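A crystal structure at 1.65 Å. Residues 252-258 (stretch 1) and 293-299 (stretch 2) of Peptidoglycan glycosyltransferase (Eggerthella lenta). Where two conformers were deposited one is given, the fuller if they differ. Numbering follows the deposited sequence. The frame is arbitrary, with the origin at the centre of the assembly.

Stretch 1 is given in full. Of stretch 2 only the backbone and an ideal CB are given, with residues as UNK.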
# COMPACT_ATOMS: atom_id res chain seq x y z
N MSE A 252 25.88 -2.64 2.78
CA MSE A 252 25.44 -1.52 3.61
C MSE A 252 25.37 -1.90 5.08
O MSE A 252 25.55 -1.05 5.96
CB MSE A 252 24.12 -0.92 3.12
CG MSE A 252 22.87 -1.70 3.48
SE MSE A 252 21.25 -0.67 3.09
CE MSE A 252 21.52 -0.38 1.17
N GLY A 253 25.12 -3.18 5.36
CA GLY A 253 25.10 -3.65 6.73
C GLY A 253 23.75 -3.49 7.39
O GLY A 253 22.89 -2.71 6.95
N ALA A 254 23.57 -4.22 8.48
CA ALA A 254 22.27 -4.28 9.16
C ALA A 254 21.83 -2.93 9.72
O ALA A 254 20.67 -2.55 9.56
CB ALA A 254 22.31 -5.34 10.27
N ASP A 255 22.74 -2.21 10.38
CA ASP A 255 22.39 -0.92 10.99
C ASP A 255 21.77 0.02 9.96
O ASP A 255 20.70 0.60 10.20
CB ASP A 255 23.61 -0.26 11.63
CG ASP A 255 24.14 -1.02 12.84
OD1 ASP A 255 23.32 -1.51 13.65
OD2 ASP A 255 25.37 -1.13 12.97
N LYS A 256 22.43 0.16 8.81
CA LYS A 256 21.95 1.08 7.77
C LYS A 256 20.66 0.59 7.13
O LYS A 256 19.79 1.40 6.81
CB LYS A 256 23.00 1.27 6.67
CG LYS A 256 24.13 2.22 7.00
CD LYS A 256 24.97 2.49 5.75
CE LYS A 256 26.11 3.47 6.02
NZ LYS A 256 27.16 2.86 6.87
N LEU A 257 20.53 -0.72 6.91
CA LEU A 257 19.32 -1.19 6.24
C LEU A 257 18.11 -1.00 7.15
O LEU A 257 17.06 -0.55 6.71
CB LEU A 257 19.45 -2.65 5.77
CG LEU A 257 18.17 -3.16 5.09
CD1 LEU A 257 17.85 -2.39 3.80
CD2 LEU A 257 18.26 -4.66 4.81
N VAL A 258 18.27 -1.32 8.43
CA VAL A 258 17.16 -1.17 9.36
C VAL A 258 16.81 0.31 9.54
O VAL A 258 15.63 0.68 9.54
CB VAL A 258 17.44 -1.86 10.70
CG1 VAL A 258 16.30 -1.58 11.67
CG2 VAL A 258 17.60 -3.36 10.46
N UNK A 293 19.79 -13.66 6.10
CA UNK A 293 18.56 -12.93 6.40
C UNK A 293 18.67 -11.46 5.95
O UNK A 293 17.71 -10.88 5.44
CB UNK A 293 18.25 -13.01 7.90
N UNK A 294 19.86 -10.88 6.15
CA UNK A 294 20.09 -9.49 5.76
C UNK A 294 19.99 -9.30 4.25
O UNK A 294 19.35 -8.37 3.75
CB UNK A 294 21.46 -9.03 6.25
N UNK A 295 20.62 -10.21 3.52
CA UNK A 295 20.60 -10.16 2.07
C UNK A 295 19.18 -10.27 1.53
O UNK A 295 18.77 -9.48 0.67
CB UNK A 295 21.47 -11.28 1.49
N UNK A 296 18.41 -11.23 2.04
CA UNK A 296 17.03 -11.36 1.59
C UNK A 296 16.14 -10.19 2.01
O UNK A 296 15.26 -9.78 1.26
CB UNK A 296 16.44 -12.67 2.13
N UNK A 297 16.37 -9.64 3.19
CA UNK A 297 15.59 -8.47 3.62
C UNK A 297 15.81 -7.31 2.66
O UNK A 297 14.87 -6.57 2.33
CB UNK A 297 15.97 -8.06 5.04
N UNK A 298 17.05 -7.15 2.20
CA UNK A 298 17.35 -6.06 1.26
C UNK A 298 16.60 -6.25 -0.04
O UNK A 298 16.30 -5.28 -0.75
CB UNK A 298 18.85 -5.98 0.99
N UNK A 299 16.27 -7.50 -0.36
CA UNK A 299 15.51 -7.81 -1.56
C UNK A 299 14.02 -7.91 -1.28
O UNK A 299 13.24 -8.29 -2.16
CB UNK A 299 16.01 -9.12 -2.18

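The two segments are helical and approach at an axis distance of 9.9 Å, with N-to-C directions 42° apart. Such spacing leaves room for a few interlocking apolar side chains, and the part of stretch 1 nearest the partner offers mostly carbon: the backbone around Gly-253 and Ala-254, and the side chain of Leu-257, whose CA-to-CB bond points toward stretch 2.

Position 293 has helical backbone angles (-63/-39), and its ideal CB has nothing of stretch 1 within 5.5 Å. Stretch 1 therefore sets no preference, and polar or apolar side chains would serve equally. The deposited residue is Glu-293, extended (chi1 and chi2 both t), its carboxylate oxygens hydrogen-bonded elsewhere in the structure.

Position 294 is more informative. Its CA lies 6.6 Å from the CA of Ala-254, and its CA-to-CB bond points toward stretch 1, yet the ideal CB still finds no atom within 5.5 Å. A gap of that size has to be bridged by a longer side chain, and what lies across it is the backbone of Gly-253 and Ala-254 beside the CD2 methyl of Leu-257. Leucine, isoleucine or methionine would suit; alanine would stop short. The residue is Leu-294, chi1 t and chi2 p. CD1 of Leu-294 is 3.6 Å from CD2 of Leu-257 and 4.0 Å from CA of Ala-254; CD2 of Leu-294 is 3.8 Å from N of Ala-254 and 4.1 Å from C of Gly-253. The phi/psi of 87/162 at Gly-253 by itself calls for glycine; a CB there would point away from stretch 2.

Position 295 points its CA-to-CB bond away from stretch 1, so the visible atoms allow many side chains. It is Ala-295.

At 296 the ideal CB is likewise beyond 5.5 Å of stretch 1, which leaves both size and polarity open. Trp-296 is found, with chi1 m; its ring does not reach stretch 1, and NE1 is hydrogen-bonded elsewhere in the structure.

Position 297 points toward stretch 1, and here the ideal CB is already 4.1 Å from CD2 of Leu-257. Contact is made without any further atoms, so a small apolar residue is sufficient, although the distance alone does not exclude a longer one directed past the leucine. Ala-297 supplies just the CB, 4.1 Å from CD2 of Leu-257.

Position 298 has its CA 7.2 Å from the CA of Leu-257. The CA-to-CB bond runs sideways, but the ideal CB is again 4.1 Å from CD2 of Leu-257, whose methyl also comes within 3.8 Å of the backbone N. Alanine fits well, and other modest apolar side chains are conceivable. CB of Ala-298 makes the apolar contact with CD2 of Leu-257 at 4.1 Å. CD2 of Leu-257 thus touches 294, 297 and 298 together, in a contact without cross-stretch hydrogen bonds.

Position 299 (-94/6) lies outside the helix, its CB far from stretch 1, so little can be inferred. Ala-299 occupies it, its N making weak hydrogen bonds to O of Ala-295 (3.4 Å) and O of Trp-296 (3.0 Å).

Stretch 2 293-299: ELAWAAA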
# COMPACT_ATOMS: atom_id res chain seq x y z
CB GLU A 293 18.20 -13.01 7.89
CG GLU A 293 16.81 -12.44 8.19
CD GLU A 293 16.44 -12.47 9.68
OE1 GLU A 293 17.09 -13.20 10.46
OE2 GLU A 293 15.47 -11.76 10.06
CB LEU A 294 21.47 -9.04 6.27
CG LEU A 294 21.99 -7.69 5.76
CD1 LEU A 294 21.04 -6.55 6.10
CD2 LEU A 294 23.37 -7.41 6.35
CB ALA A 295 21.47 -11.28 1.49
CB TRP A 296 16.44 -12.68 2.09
CG TRP A 296 16.70 -13.84 1.15
CD1 TRP A 296 17.41 -14.97 1.41
CD2 TRP A 296 16.25 -13.95 -0.20
NE1 TRP A 296 17.42 -15.80 0.31
CE2 TRP A 296 16.71 -15.19 -0.70
CE3 TRP A 296 15.50 -13.13 -1.04
CZ2 TRP A 296 16.45 -15.62 -1.99
CZ3 TRP A 296 15.23 -13.56 -2.33
CH2 TRP A 296 15.71 -14.79 -2.79
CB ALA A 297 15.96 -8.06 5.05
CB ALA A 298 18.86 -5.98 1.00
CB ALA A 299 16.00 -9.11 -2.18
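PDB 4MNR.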